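Local structure of predicted ATPase of the ABC class (Vibrio vulnificus, 5D6A) at residues D297-K302 with G354-L359; D100-S105 with R177-E182; L57-I62 with S71-F76. The protein binds the ATP analogue AMP-PNP and, as a predicted ABC-class ATPase, probably binds and hydrolyses ATP. All coordinates share one frame; numbering follows the deposited sequence.

Along the chain the three contacts come in series: interaction 3 closes first, then interaction 2, then interaction 1. Interaction 3 pairs strands 56-61 and 71-78 in the antiparallel sheet of the N-terminal region. Helix 92-109, the next helix or strand after strand 71-78, carries one side of interaction 2, whose other side leads into helix 181-199; the centres of interactions 2 and 3 are about 22 Å apart. Interaction 1 lies deep in the P-loop domain, at one edge of its mixed sheet, with its centre about 33 Å from that of interaction 2 and 38 Å from that of interaction 3. Interaction 2 thus ties the N-terminal region to the nucleotide-binding part.

Interaction 1 of 3, residues D297-K302 with G354-L359; sequences DGSAMK and GASTLL
S299 turns its hydroxyl toward the loop ahead of strand 357-361, where the amide of S356 donates to it: S356 N to S299 OG is 3.2 Å, nearly straight at 163°. With OG held between the backbone N and the carbonyl carbon (chi1 60°), the same hydroxyl also donates to D297 OD1 at 2.8 Å. The backbone N of S299 meets OD1 as well, closing an Asx turn, and both donors come from the same face of the carboxylate, above its plane. The side chains of D297 and T357 pass each other pointing opposite ways, and A300 CB sits 3.8 Å from T357 CB.

Beyond this turn the chains pair as parallel strands, 301-302 forming an edge of the mixed sheet of the P-loop domain. M301 N donates to T357 O at 3.0 Å, and M301 O in turn receives L359 N at 3.0 Å. The side chains of K302 and L359 share one face of the sheet and cross at about a right angle, CB to CB 3.8 Å. K302 NZ goes on to a salt bridge with E501, and the K302 side chain is about 8 Å from the bound AMP-PNP. On the other face, selenomethionine M301 and L358 both reach S350 of helix 339-352; M301 also touches I557 of helix 556-564.

Interaction 2 of 3, residues D100-S105 with R177-E182; sequences DFIARS and RELDKE
The apolar part of this contact centres on L179, which points its side chain at helix 92-109 and touches three residues there with different atoms. CD2 comes closest, lying 3.6 Å from S105 CB and just as near the hydroxyl oxygen of that serine. CD1, the other branch, approaches I102 CG1 at 4.4 Å, while L179 CB stands at the edge of the F101 ring, near its plane, 4.4 Å from CE2. With CG anti to the carbonyl carbon (chi1 -60°), the leucine can spread its two methyls over S105 and I102. The ring of F101 has a polar neighbour too: D180 O lies obliquely to it, 3.8 Å from CZ.

What is joined here is a helix of the N-terminal region and the loop that leads into helix 181-199, with D180 at the N-cap position. F101 also touches A183 and L184 in the first turn of that helix and, further along it, meets the ring of H187 edge-to-face. On the side of the N-terminal region, I102 packs on V131 and F133 of strand 131-133.

Polar linkage between the segments runs through a water, which accepts from D180 N at 2.7 Å and donates to S105 OG at 3.3 Å. The serine hydroxyl donates in turn to F101 O, one turn back in its own helix; OG and the backbone N of S105 reach that carbonyl oxygen from opposite faces of its plane.

Charged groups pair within the helix. R104 NE donates to D100 OD2 at 2.8 Å in a salt bridge, almost straight at 170° and in the guanidinium plane, though above the plane of the carboxylate. H187 is a second partner of that oxygen, and R104 NH1 goes on to the carbonyl of G122.

Interaction 3 of 3, residues L57-I62 with S71-F76; sequences LFIDHI and SRFRAF
The guanidinium of R74 lies flat on one face of the F58 ring, the planes 22° apart and the centres 4.4 Å from each other, an off-centre cation-pi stack. At the edge of the same guanidinium sits D60, its carboxylate nearly coplanar: in a salt bridge, R74 NE donates to the syn lone pair of D60 OD2 at 2.6 Å. A bend at chi3 (-60°) turns the arginine so that it can use both partners. Near the plane of the F58 ring, F76 CB comes up to CE1 at 4.1 Å. On the opposite face of the sheet, I59 CG2 stands over one face of the F73 ring, 4.1 Å from its centroid, in a CH-pi contact, while L57 CD1 approaches the ring edge at CD2.

Underneath runs an antiparallel hairpin. F58 and R74 form a hydrogen-bonded pair, with F58 N to R74 O at 2.7 Å and R74 N to F58 O at 2.8 Å. Between I59 and H61 the register slips by one residue, a beta bulge, and R72 receives D60 N while donating to H61 O.

Strand 56-61 is flanked by strand 48-51, and strand 71-78 by strand 137-144, whose E139 gives R74 a second salt bridge. R72 NH1 makes a salt bridge with D550, far along the chain, and helix 155-172 covers the L57 and A75 face through I162 and I170.

Interaction 1 of 3, residues D297-K302 with G354-L359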
loop_
_atom_site.group_PDB
_atom_site.type_symbol
_atom_site.label_atom_id
_atom_site.label_comp_id
_atom_site.label_asym_id
_atom_site.label_seq_id
_atom_site.Cartn_x
_atom_site.Cartn_y
_atom_site.Cartn_z
ATOM N N ASP A 297 -13.904 5.523 21.364
ATOM C CA ASP A 297 -13.949 4.168 21.870
ATOM C C ASP A 297 -12.672 3.448 21.419
ATOM O O ASP A 297 -12.373 3.397 20.227
ATOM C CB ASP A 297 -15.197 3.478 21.317
ATOM C CG ASP A 297 -15.363 2.064 21.812
ATOM O OD1 ASP A 297 -14.377 1.445 22.274
ATOM O OD2 ASP A 297 -16.495 1.568 21.719
ATOM N N GLY A 298 -11.928 2.905 22.381
ATOM C CA GLY A 298 -10.662 2.226 22.107
ATOM C C GLY A 298 -10.736 1.050 21.149
ATOM O O GLY A 298 -9.752 0.734 20.478
ATOM N N SER A 299 -11.899 0.405 21.078
ATOM C CA SER A 299 -12.089 -0.761 20.210
ATOM C C SER A 299 -12.642 -0.427 18.819
ATOM O O SER A 299 -12.844 -1.328 18.004
ATOM C CB SER A 299 -13.028 -1.754 20.895
ATOM O OG SER A 299 -14.289 -1.160 21.151
ATOM N N ALA A 300 -12.879 0.854 18.544
ATOM C CA ALA A 300 -13.432 1.270 17.248
ATOM C C ALA A 300 -12.585 0.776 16.074
ATOM O O ALA A 300 -11.380 1.029 16.019
ATOM C CB ALA A 300 -13.573 2.782 17.197
HETATM N N MSE A 301 -13.229 0.073 15.141
HETATM C CA MSE A 301 -12.551 -0.487 13.971
HETATM C C MSE A 301 -13.115 0.056 12.695
HETATM O O MSE A 301 -14.319 -0.028 12.458
HETATM C CB MSE A 301 -12.743 -2.006 13.974
HETATM C CG MSE A 301 -12.240 -2.702 12.702
HETATM SE SE MSE A 301 -10.289 -2.495 12.474
HETATM C CE MSE A 301 -9.734 -3.560 14.031
ATOM N N LYS A 302 -12.252 0.613 11.854
ATOM C CA LYS A 302 -12.691 1.123 10.567
ATOM C C LYS A 302 -12.603 -0.008 9.569
ATOM O O LYS A 302 -11.552 -0.623 9.403
ATOM C CB LYS A 302 -11.853 2.314 10.102
ATOM C CG LYS A 302 -12.329 2.908 8.779
ATOM C CD LYS A 302 -11.762 4.301 8.568
ATOM C CE LYS A 302 -12.282 4.976 7.305
ATOM N NZ LYS A 302 -11.843 4.309 6.047
ATOM N N GLY A 354 -15.229 -8.275 19.664
ATOM C CA GLY A 354 -15.806 -7.389 20.674
ATOM C C GLY A 354 -15.637 -5.901 20.423
ATOM O O GLY A 354 -15.392 -5.138 21.357
ATOM N N ALA A 355 -15.772 -5.485 19.165
ATOM C CA ALA A 355 -15.675 -4.071 18.811
ATOM C C ALA A 355 -17.004 -3.409 19.140
ATOM O O ALA A 355 -18.064 -3.941 18.797
ATOM C CB ALA A 355 -15.360 -3.909 17.335
ATOM N N SER A 356 -16.944 -2.254 19.804
ATOM C CA SER A 356 -18.152 -1.520 20.199
ATOM C C SER A 356 -18.537 -0.462 19.176
ATOM O O SER A 356 -19.668 0.033 19.174
ATOM C CB SER A 356 -17.933 -0.833 21.543
ATOM O OG SER A 356 -17.587 -1.753 22.553
ATOM N N THR A 357 -17.595 -0.102 18.314
ATOM C CA THR A 357 -17.857 0.921 17.319
ATOM C C THR A 357 -17.239 0.553 15.981
ATOM O O THR A 357 -16.130 0.025 15.920
ATOM C CB THR A 357 -17.316 2.283 17.791
ATOM O OG1 THR A 357 -17.885 2.603 19.071
ATOM C CG2 THR A 357 -17.650 3.379 16.787
ATOM N N LEU A 358 -17.978 0.831 14.913
ATOM C CA LEU A 358 -17.536 0.541 13.559
ATOM C C LEU A 358 -17.508 1.830 12.765
ATOM O O LEU A 358 -18.476 2.583 12.771
ATOM C CB LEU A 358 -18.488 -0.454 12.900
ATOM C CG LEU A 358 -18.613 -1.807 13.599
ATOM C CD1 LEU A 358 -19.754 -2.605 12.994
ATOM C CD2 LEU A 358 -17.305 -2.581 13.535
ATOM N N LEU A 359 -16.396 2.081 12.084
ATOM C CA LEU A 359 -16.241 3.290 11.287
ATOM C C LEU A 359 -16.268 2.909 9.817
ATOM O O LEU A 359 -15.573 1.988 9.405
ATOM C CB LEU A 359 -14.925 3.987 11.643
ATOM C CG LEU A 359 -14.715 4.225 13.144
ATOM C CD1 LEU A 359 -13.362 4.870 13.398
ATOM C CD2 LEU A 359 -15.834 5.072 13.736
#

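Interaction 2 of 3, residues D100-S105 with R177-E182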
loop_
_atom_site.group_PDB
_atom_site.type_symbol
_atom_site.label_atom_id
_atom_site.label_comp_id
_atom_site.label_asym_id
_atom_site.label_seq_id
_atom_site.Cartn_x
_atom_site.Cartn_y
_atom_site.Cartn_z
ATOM N N ASP A 100 6.879 8.523 27.632
ATOM C CA ASP A 100 6.945 9.056 26.278
ATOM C C ASP A 100 7.851 10.280 26.244
ATOM O O ASP A 100 8.705 10.409 25.370
ATOM C CB ASP A 100 5.550 9.454 25.793
ATOM C CG ASP A 100 5.556 10.000 24.377
ATOM O OD1 ASP A 100 5.958 9.265 23.452
ATOM O OD2 ASP A 100 5.127 11.158 24.185
ATOM N N PHE A 101 7.655 11.175 27.208
ATOM C CA PHE A 101 8.436 12.404 27.294
ATOM C C PHE A 101 9.924 12.095 27.476
ATOM O O PHE A 101 10.775 12.757 26.882
ATOM C CB PHE A 101 7.923 13.278 28.443
ATOM C CG PHE A 101 8.567 14.638 28.510
ATOM C CD1 PHE A 101 8.030 15.709 27.809
ATOM C CD2 PHE A 101 9.706 14.847 29.271
ATOM C CE1 PHE A 101 8.617 16.960 27.868
ATOM C CE2 PHE A 101 10.298 16.093 29.332
ATOM C CZ PHE A 101 9.753 17.151 28.630
ATOM N N ILE A 102 10.227 11.088 28.293
ATOM C CA ILE A 102 11.613 10.673 28.540
ATOM C C ILE A 102 12.279 10.149 27.261
ATOM O O ILE A 102 13.455 10.415 27.015
ATOM C CB ILE A 102 11.685 9.621 29.668
ATOM C CG1 ILE A 102 11.403 10.293 31.015
ATOM C CG2 ILE A 102 13.058 8.965 29.719
ATOM C CD1 ILE A 102 11.247 9.327 32.170
ATOM N N ALA A 103 11.522 9.411 26.452
ATOM C CA ALA A 103 12.035 8.879 25.189
ATOM C C ALA A 103 12.358 10.014 24.218
ATOM O O ALA A 103 13.386 9.987 23.541
ATOM C CB ALA A 103 11.025 7.931 24.567
ATOM N N ARG A 104 11.473 11.009 24.159
ATOM C CA ARG A 104 11.659 12.161 23.276
ATOM C C ARG A 104 12.807 13.043 23.750
ATOM O O ARG A 104 13.519 13.622 22.937
ATOM C CB ARG A 104 10.375 12.984 23.184
ATOM C CG ARG A 104 9.187 12.215 22.636
ATOM C CD ARG A 104 7.943 13.082 22.599
ATOM N NE ARG A 104 6.753 12.298 22.278
ATOM C CZ ARG A 104 6.346 11.998 21.047
ATOM N NH1 ARG A 104 7.023 12.414 19.981
ATOM N NH2 ARG A 104 5.247 11.274 20.881
ATOM N N SER A 105 12.972 13.149 25.068
ATOM C CA SER A 105 14.064 13.932 25.640
ATOM C C SER A 105 15.392 13.264 25.315
ATOM O O SER A 105 16.360 13.929 24.964
ATOM C CB SER A 105 13.909 14.064 27.156
ATOM O OG SER A 105 12.754 14.808 27.491
ATOM N N ARG A 177 15.732 17.517 37.322
ATOM C CA ARG A 177 16.252 18.839 36.954
ATOM C C ARG A 177 16.812 18.926 35.529
ATOM O O ARG A 177 16.699 19.972 34.889
ATOM C CB ARG A 177 17.293 19.315 37.981
ATOM C CG ARG A 177 18.453 18.359 38.216
ATOM C CD ARG A 177 19.315 18.832 39.375
ATOM N NE ARG A 177 20.351 17.860 39.731
ATOM C CZ ARG A 177 21.571 17.809 39.199
ATOM N NH1 ARG A 177 21.946 18.676 38.262
ATOM N NH2 ARG A 177 22.427 16.878 39.605
ATOM N N GLU A 178 17.398 17.838 35.033
ATOM C CA GLU A 178 17.961 17.816 33.673
ATOM C C GLU A 178 16.886 17.916 32.594
ATOM O O GLU A 178 17.171 18.315 31.468
ATOM C CB GLU A 178 18.799 16.554 33.446
ATOM C CG GLU A 178 20.038 16.455 34.324
ATOM C CD GLU A 178 21.064 17.536 34.039
ATOM O OE1 GLU A 178 21.030 18.132 32.940
ATOM O OE2 GLU A 178 21.918 17.777 34.914
ATOM N N LEU A 179 15.661 17.535 32.939
ATOM C CA LEU A 179 14.537 17.620 32.011
ATOM C C LEU A 179 13.821 18.948 32.206
ATOM O O LEU A 179 14.040 19.642 33.200
ATOM C CB LEU A 179 13.553 16.479 32.257
ATOM C CG LEU A 179 14.090 15.058 32.099
ATOM C CD1 LEU A 179 13.034 14.047 32.516
ATOM C CD2 LEU A 179 14.541 14.810 30.671
ATOM N N ASP A 180 12.964 19.300 31.254
ATOM C CA ASP A 180 12.190 20.530 31.335
ATOM C C ASP A 180 10.881 20.181 32.048
ATOM O O ASP A 180 9.929 19.719 31.417
ATOM C CB ASP A 180 11.933 21.082 29.926
ATOM C CG ASP A 180 11.238 22.439 29.933
ATOM O OD1 ASP A 180 11.033 23.021 31.022
ATOM O OD2 ASP A 180 10.904 22.930 28.832
ATOM N N LYS A 181 10.842 20.387 33.366
ATOM C CA LYS A 181 9.655 20.044 34.164
ATOM C C LYS A 181 8.355 20.695 33.707
ATOM O O LYS A 181 7.321 20.031 33.631
ATOM C CB LYS A 181 9.858 20.361 35.647
ATOM C CG LYS A 181 10.859 19.467 36.356
ATOM C CD LYS A 181 10.651 19.510 37.864
ATOM C CE LYS A 181 9.364 18.797 38.275
ATOM N NZ LYS A 181 9.114 18.853 39.742
ATOM N N GLU A 182 8.400 21.991 33.422
ATOM C CA GLU A 182 7.203 22.701 32.986
ATOM C C GLU A 182 6.643 22.040 31.725
ATOM O O GLU A 182 5.430 22.029 31.510
ATOM C CB GLU A 182 7.503 24.187 32.760
ATOM C CG GLU A 182 6.270 25.032 32.465
ATOM C CD GLU A 182 6.570 26.520 32.392
ATOM O OE1 GLU A 182 7.731 26.918 32.634
ATOM O OE2 GLU A 182 5.639 27.297 32.097
HETATM O O HOH W 1 13.158 17.616 29.103
#

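Interaction 3 of 3, residues L57-I62 with S71-F76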
loop_
_atom_site.group_PDB
_atom_site.type_symbol
_atom_site.label_atom_id
_atom_site.label_comp_id
_atom_site.label_asym_id
_atom_site.label_seq_id
_atom_site.Cartn_x
_atom_site.Cartn_y
_atom_site.Cartn_z
ATOM N N LEU A 57 24.408 -1.010 32.239
ATOM C CA LEU A 57 24.353 -0.999 30.782
ATOM C C LEU A 57 24.277 -2.423 30.263
ATOM O O LEU A 57 25.064 -3.280 30.665
ATOM C CB LEU A 57 25.585 -0.305 30.203
ATOM C CG LEU A 57 25.617 -0.125 28.681
ATOM C CD1 LEU A 57 24.430 0.696 28.197
ATOM C CD2 LEU A 57 26.922 0.528 28.252
ATOM N N PHE A 58 23.326 -2.669 29.368
ATOM C CA PHE A 58 23.136 -3.987 28.776
ATOM C C PHE A 58 23.307 -3.909 27.264
ATOM O O PHE A 58 22.679 -3.083 26.607
ATOM C CB PHE A 58 21.741 -4.521 29.110
ATOM C CG PHE A 58 21.473 -4.640 30.583
ATOM C CD1 PHE A 58 20.957 -3.566 31.297
ATOM C CD2 PHE A 58 21.735 -5.826 31.258
ATOM C CE1 PHE A 58 20.710 -3.671 32.658
ATOM C CE2 PHE A 58 21.491 -5.938 32.618
ATOM C CZ PHE A 58 20.979 -4.859 33.318
ATOM N N ILE A 59 24.171 -4.765 26.725
ATOM C CA ILE A 59 24.418 -4.843 25.287
ATOM C C ILE A 59 23.911 -6.223 24.878
ATOM O O ILE A 59 24.606 -7.222 25.049
ATOM C CB ILE A 59 25.910 -4.650 24.971
ATOM C CG1 ILE A 59 26.395 -3.340 25.609
ATOM C CG2 ILE A 59 26.142 -4.657 23.465
ATOM C CD1 ILE A 59 27.852 -3.011 25.376
ATOM N N ASP A 60 22.693 -6.259 24.343
ATOM C CA ASP A 60 22.007 -7.514 24.014
ATOM C C ASP A 60 22.316 -8.165 22.672
ATOM O O ASP A 60 22.589 -9.364 22.618
ATOM C CB ASP A 60 20.497 -7.290 24.102
ATOM C CG ASP A 60 20.057 -6.838 25.478
ATOM O OD1 ASP A 60 20.705 -7.221 26.475
ATOM O OD2 ASP A 60 19.049 -6.110 25.564
ATOM N N HIS A 61 22.225 -7.406 21.589
ATOM C CA HIS A 61 22.494 -7.965 20.267
ATOM C C HIS A 61 23.486 -7.122 19.496
ATOM O O HIS A 61 23.272 -5.931 19.288
ATOM C CB HIS A 61 21.206 -8.112 19.457
ATOM C CG HIS A 61 21.428 -8.653 18.079
ATOM N ND1 HIS A 61 21.575 -10.000 17.823
ATOM C CD2 HIS A 61 21.542 -8.028 16.883
ATOM C CE1 HIS A 61 21.769 -10.182 16.528
ATOM N NE2 HIS A 61 21.752 -9.002 15.935
ATOM N N ILE A 62 24.569 -7.758 19.069
ATOM C CA ILE A 62 25.608 -7.095 18.306
ATOM C C ILE A 62 25.375 -7.341 16.820
ATOM O O ILE A 62 25.346 -8.489 16.371
ATOM C CB ILE A 62 27.005 -7.632 18.687
ATOM C CG1 ILE A 62 27.283 -7.415 20.181
ATOM C CG2 ILE A 62 28.088 -6.975 17.841
ATOM C CD1 ILE A 62 27.295 -5.964 20.616
ATOM N N SER A 71 22.990 -2.336 16.603
ATOM C CA SER A 71 23.085 -3.162 17.801
ATOM C C SER A 71 22.133 -2.654 18.872
ATOM O O SER A 71 22.009 -1.447 19.074
ATOM C CB SER A 71 24.514 -3.161 18.346
ATOM O OG SER A 71 25.415 -3.722 17.413
ATOM N N ARG A 72 21.473 -3.585 19.556
ATOM C CA ARG A 72 20.507 -3.250 20.598
ATOM C C ARG A 72 21.172 -3.075 21.964
ATOM O O ARG A 72 21.999 -3.893 22.378
ATOM C CB ARG A 72 19.439 -4.337 20.698
ATOM C CG ARG A 72 18.674 -4.603 19.411
ATOM C CD ARG A 72 17.593 -5.639 19.658
ATOM N NE ARG A 72 16.830 -5.987 18.459
ATOM C CZ ARG A 72 15.765 -5.325 18.003
ATOM N NH1 ARG A 72 15.319 -4.233 18.620
ATOM N NH2 ARG A 72 15.148 -5.750 16.909
ATOM N N PHE A 73 20.795 -1.996 22.650
ATOM C CA PHE A 73 21.305 -1.658 23.978
ATOM C C PHE A 73 20.148 -1.399 24.940
ATOM O O PHE A 73 19.037 -1.090 24.516
ATOM C CB PHE A 73 22.166 -0.390 23.910
ATOM C CG PHE A 73 23.563 -0.614 23.401
ATOM C CD1 PHE A 73 23.793 -1.049 22.103
ATOM C CD2 PHE A 73 24.656 -0.324 24.210
ATOM C CE1 PHE A 73 25.085 -1.235 21.639
ATOM C CE2 PHE A 73 25.950 -0.499 23.747
ATOM C CZ PHE A 73 26.166 -0.955 22.460
ATOM N N ARG A 74 20.418 -1.535 26.234
ATOM C CA ARG A 74 19.429 -1.253 27.272
ATOM C C ARG A 74 20.145 -0.650 28.463
ATOM O O ARG A 74 21.297 -0.981 28.728
ATOM C CB ARG A 74 18.671 -2.510 27.709
ATOM C CG ARG A 74 17.853 -3.162 26.608
ATOM C CD ARG A 74 16.999 -4.313 27.120
ATOM N NE ARG A 74 17.791 -5.382 27.734
ATOM C CZ ARG A 74 17.982 -5.549 29.043
ATOM N NH1 ARG A 74 17.422 -4.736 29.935
ATOM N NH2 ARG A 74 18.731 -6.559 29.468
ATOM N N ALA A 75 19.465 0.240 29.176
ATOM C CA ALA A 75 20.048 0.887 30.345
ATOM C C ALA A 75 19.024 0.951 31.462
ATOM O O ALA A 75 17.858 1.253 31.224
ATOM C CB ALA A 75 20.534 2.281 29.991
ATOM N N PHE A 76 19.469 0.678 32.684
ATOM C CA PHE A 76 18.581 0.694 33.839
ATOM C C PHE A 76 19.021 1.704 34.890
ATOM O O PHE A 76 20.208 1.835 35.171
ATOM C CB PHE A 76 18.506 -0.703 34.459
ATOM C CG PHE A 76 17.754 -0.745 35.754
ATOM C CD1 PHE A 76 16.367 -0.774 35.764
ATOM C CD2 PHE A 76 18.434 -0.750 36.966
ATOM C CE1 PHE A 76 15.671 -0.807 36.958
ATOM C CE2 PHE A 76 17.745 -0.783 38.163
ATOM C CZ PHE A 76 16.361 -0.813 38.159
#